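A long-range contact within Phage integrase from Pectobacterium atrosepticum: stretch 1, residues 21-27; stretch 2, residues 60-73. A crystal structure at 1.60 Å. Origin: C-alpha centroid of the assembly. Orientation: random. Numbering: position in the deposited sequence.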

# COMPACT_ATOMS: atom_id res chain seq x y z
N THR A 21 3.01 -4.91 8.88
CA THR A 21 3.65 -3.63 8.63
C THR A 21 4.93 -3.77 7.81
O THR A 21 5.70 -4.71 7.97
N ASP A 22 5.17 -2.78 6.93
CA ASP A 22 6.39 -2.67 6.14
C ASP A 22 7.22 -1.45 6.59
O ASP A 22 8.34 -1.29 6.11
N GLY A 23 6.70 -0.59 7.45
CA GLY A 23 7.47 0.61 7.80
C GLY A 23 7.01 1.80 6.99
O GLY A 23 6.30 1.68 6.00
N PHE A 24 7.40 2.98 7.47
CA PHE A 24 7.05 4.22 6.88
C PHE A 24 5.56 4.41 6.71
O PHE A 24 5.11 5.16 5.83
N GLY A 25 4.73 3.79 7.54
CA GLY A 25 3.29 4.00 7.46
C GLY A 25 2.59 3.00 6.57
O GLY A 25 1.38 2.99 6.52
N MET A 26 3.37 2.21 5.85
CA MET A 26 2.72 1.23 4.90
C MET A 26 2.55 -0.14 5.49
O MET A 26 3.42 -0.65 6.21
N HIS A 27 1.43 -0.76 5.19
CA HIS A 27 1.17 -2.13 5.65
C HIS A 27 0.42 -2.87 4.57
O HIS A 27 -0.22 -2.29 3.69
N SER A 60 2.93 -5.48 -6.60
CA SER A 60 3.94 -6.19 -5.82
C SER A 60 4.42 -5.37 -4.63
O SER A 60 4.08 -4.20 -4.51
N LEU A 61 5.19 -5.97 -3.77
CA LEU A 61 5.79 -5.23 -2.67
C LEU A 61 6.66 -4.06 -3.16
O LEU A 61 6.53 -2.94 -2.66
N ALA A 62 7.47 -4.31 -4.16
CA ALA A 62 8.25 -3.23 -4.77
C ALA A 62 7.37 -2.13 -5.34
O ALA A 62 7.66 -0.91 -5.19
N ASP A 63 6.32 -2.51 -6.06
CA ASP A 63 5.38 -1.56 -6.58
C ASP A 63 4.70 -0.73 -5.46
O ASP A 63 4.54 0.49 -5.56
N ALA A 64 4.34 -1.38 -4.37
CA ALA A 64 3.71 -0.74 -3.26
C ALA A 64 4.64 0.29 -2.60
O ALA A 64 4.22 1.38 -2.29
N ARG A 65 5.90 -0.06 -2.44
CA ARG A 65 6.92 0.88 -1.91
C ARG A 65 7.07 2.05 -2.86
O ARG A 65 7.22 3.19 -2.37
N GLN A 66 6.99 1.84 -4.17
CA GLN A 66 7.07 2.96 -5.13
C GLN A 66 5.89 3.88 -4.99
O GLN A 66 6.03 5.13 -5.01
N ARG A 67 4.71 3.30 -4.81
CA ARG A 67 3.48 4.10 -4.64
C ARG A 67 3.48 4.84 -3.31
O ARG A 67 3.05 5.97 -3.21
N ARG A 68 4.03 4.20 -2.28
CA ARG A 68 4.25 4.88 -0.98
C ARG A 68 5.14 6.10 -1.19
O ARG A 68 4.86 7.17 -0.71
N ASP A 69 6.23 5.91 -1.91
CA ASP A 69 7.16 6.99 -2.16
C ASP A 69 6.44 8.16 -2.87
O ASP A 69 6.63 9.33 -2.55
N GLU A 70 5.67 7.84 -3.91
CA GLU A 70 4.93 8.86 -4.63
C GLU A 70 3.93 9.61 -3.75
O GLU A 70 3.80 10.82 -3.85
N ALA A 71 3.29 8.91 -2.84
CA ALA A 71 2.38 9.53 -1.91
C ALA A 71 3.13 10.43 -0.95
O ALA A 71 2.63 11.53 -0.64
N LYS A 72 4.30 10.02 -0.51
CA LYS A 72 5.10 10.86 0.42
C LYS A 72 5.54 12.14 -0.31
O LYS A 72 5.64 13.24 0.28
N LYS A 73 5.87 12.02 -1.61
CA LYS A 73 6.22 13.21 -2.40
C LYS A 73 5.03 14.17 -2.49
O LYS A 73 5.18 15.40 -2.37

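A tight hairpin turn rests here against one flank of a helix, and the contact combines apolar packing around Met 26 with a network of charged and polar groups. Gly 23 to Met 26 form a type I' turn, closed by a hydrogen bond from Met 26 N to Gly 23 O (3.0 Å); just outside it, Asp 22 N donates to Met 26 O (2.8 Å). Gly 23 and Gly 25 both adopt backbone angles at which a CB would be jammed against the preceding carbonyl oxygen, so glycine suits both places. Asp 22, Phe 24 and Met 26 all direct their CA-to-CB bonds toward the helix.

Met 26 supplies the apolar centre. With chi1 and chi2 both t and chi3 p, its unbranched chain extends to the helix backbone, where Met 26 SD lies 3.5 Å from Ala 64 O and 3.8 Å from Ala 64 CB. The small Ala 64 side chain points toward the turn and packs directly against the sulfur. Met 26 CE reaches 3.9 Å from Arg 65 CG and 4.4 Å from Leu 61 CD1, while Met 26 SD lies 4.0 Å from Arg 68 CB, so the aliphatic parts of two arginines help to enclose the thioether. Leu 61 (chi1 t, chi2 p) starts out sideways, but its end comes nearer.

Beside this apolar patch, the buried Asp 22 (chi1 t) has its charge well compensated. Arg 65, with chi1 m and the next two angles t, also leaves the helix sideways and brings its guanidinium to the carboxylate. Arg 65 NE donates to Asp 22 OD1 at 2.8 Å and Arg 65 NH2 to Asp 22 OD2 at 2.7 Å, both nearly linear. This is a two-pronged salt bridge, with the carboxylate meeting the edge of the guanidinium, where the N-H bonds point. Asp 22 OD2 and Arg 65 NH2 each have a further partner elsewhere in the structure.

Asp 22 OD1 also accepts from water 1 at 2.7 Å. That water donates its other hydrogen to Gly 23 O at 2.8 Å and accepts from Arg 68 NH1 at 2.8 Å, thereby joining the turn to the helix. It spans the gap between Asp 22 OD1 and Arg 68 NH1, which at 4.1 Å are too far apart for a salt bridge. The other side of the Arg 68 guanidinium is occupied within the helix: Arg 68 NE and NH2 donate to Asp 69 OD2 at 3.0 and 2.8 Å. With chi1 and chi2 t and chi3 p, the guanidinium turns one face to Phe 24 CG. Phe 24 (chi1 m) brings CD1 to 3.7 Å from Arg 68 NH1, an approach oblique to the ring.

Farther along the helix, Lys 72 (chi1 and chi2 m, then t, t) extends to the turn, where Lys 72 NZ donates to Phe 24 O at 2.9 Å. Its long, flexible chain lets an ammonium group satisfy this turn carbonyl, while Lys 72 CE passes 4.3 Å from Phe 24 CB.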

# COMPACT_ATOMS: atom_id res chain seq x y z
CB THR A 21 3.97 -2.89 9.97
OG1 THR A 21 4.47 -1.54 9.71
CG2 THR A 21 5.01 -3.62 10.62
CB ASP A 22 6.15 -2.51 4.64
CG ASP A 22 7.42 -2.66 3.84
OD1 ASP A 22 7.79 -1.78 3.07
OD2 ASP A 22 8.12 -3.69 3.97
CB PHE A 24 7.82 4.41 5.58
CG PHE A 24 9.29 4.30 5.72
CD1 PHE A 24 9.95 3.13 5.40
CD2 PHE A 24 10.03 5.39 6.19
CE1 PHE A 24 11.31 3.02 5.55
CE2 PHE A 24 11.40 5.27 6.37
CZ PHE A 24 12.03 4.12 6.00
CB MET A 26 3.49 1.14 3.60
CG MET A 26 2.67 0.44 2.56
SD MET A 26 3.49 0.32 0.97
CE MET A 26 4.67 -1.01 1.24
CB HIS A 27 0.39 -2.19 6.94
CG HIS A 27 -0.94 -1.53 6.96
ND1 HIS A 27 -2.13 -2.17 6.69
CD2 HIS A 27 -1.27 -0.29 7.34
CE1 HIS A 27 -3.14 -1.32 6.84
NE2 HIS A 27 -2.64 -0.18 7.26
CB SER A 60 5.16 -6.49 -6.62
OG SER A 60 5.89 -5.34 -7.00
CB LEU A 61 6.63 -6.23 -1.83
CG LEU A 61 7.48 -5.61 -0.71
CD1 LEU A 61 6.70 -4.81 0.32
CD2 LEU A 61 8.30 -6.67 0.04
CB ALA A 62 9.19 -3.76 -5.80
CB ASP A 63 4.27 -2.25 -7.35
CG ASP A 63 4.68 -2.98 -8.61
OD1 ASP A 63 5.57 -2.49 -9.35
OD2 ASP A 63 3.95 -4.02 -8.90
CB ALA A 64 3.24 -1.74 -2.25
CB ARG A 65 8.24 0.17 -1.61
CG ARG A 65 8.17 -0.82 -0.52
CD ARG A 65 9.42 -1.61 -0.34
NE ARG A 65 9.38 -2.43 0.84
CZ ARG A 65 10.13 -3.50 1.03
NH1 ARG A 65 10.94 -3.93 0.09
NH2 ARG A 65 10.01 -4.16 2.15
CB GLN A 66 7.16 2.38 -6.56
CG GLN A 66 7.08 3.39 -7.65
CD GLN A 66 8.20 4.35 -7.62
OE1 GLN A 66 8.05 5.48 -8.14
NE2 GLN A 66 9.33 3.96 -7.03
CB ARG A 67 2.21 3.24 -4.76
CG ARG A 67 2.02 2.68 -6.21
CD ARG A 67 0.80 1.86 -6.30
NE ARG A 67 0.74 1.37 -7.71
CZ ARG A 67 -0.36 0.91 -8.28
NH1 ARG A 67 -1.48 0.81 -7.56
NH2 ARG A 67 -0.36 0.56 -9.57
CB ARG A 68 4.95 3.88 -0.02
CG ARG A 68 5.45 4.47 1.28
CD ARG A 68 6.61 3.64 1.79
NE ARG A 68 7.82 3.79 1.01
CZ ARG A 68 8.93 3.05 1.16
NH1 ARG A 68 8.97 2.03 1.97
NH2 ARG A 68 9.99 3.32 0.42
CB ASP A 69 8.38 6.50 -2.97
CG ASP A 69 9.29 5.67 -2.17
OD1 ASP A 69 10.16 4.99 -2.78
OD2 ASP A 69 9.17 5.66 -0.92
CB GLU A 70 4.31 8.29 -5.87
CG GLU A 70 5.33 7.85 -6.86
CD GLU A 70 6.27 8.95 -7.35
OE1 GLU A 70 7.49 8.73 -7.39
OE2 GLU A 70 5.79 10.06 -7.64
CB ALA A 71 1.62 8.48 -1.16
CB LYS A 72 6.31 10.13 0.94
CG LYS A 72 5.99 8.94 1.74
CD LYS A 72 5.84 9.08 3.03
CE LYS A 72 5.75 7.70 3.77
NZ LYS A 72 5.37 7.99 5.18
CB LYS A 73 6.73 12.85 -3.78
CG LYS A 73 8.06 12.13 -3.75
CD LYS A 73 8.46 11.82 -5.24
CE LYS A 73 9.29 10.72 -5.48
NZ LYS A 73 9.25 10.76 -7.04
O HOH W 1 7.01 0.77 3.47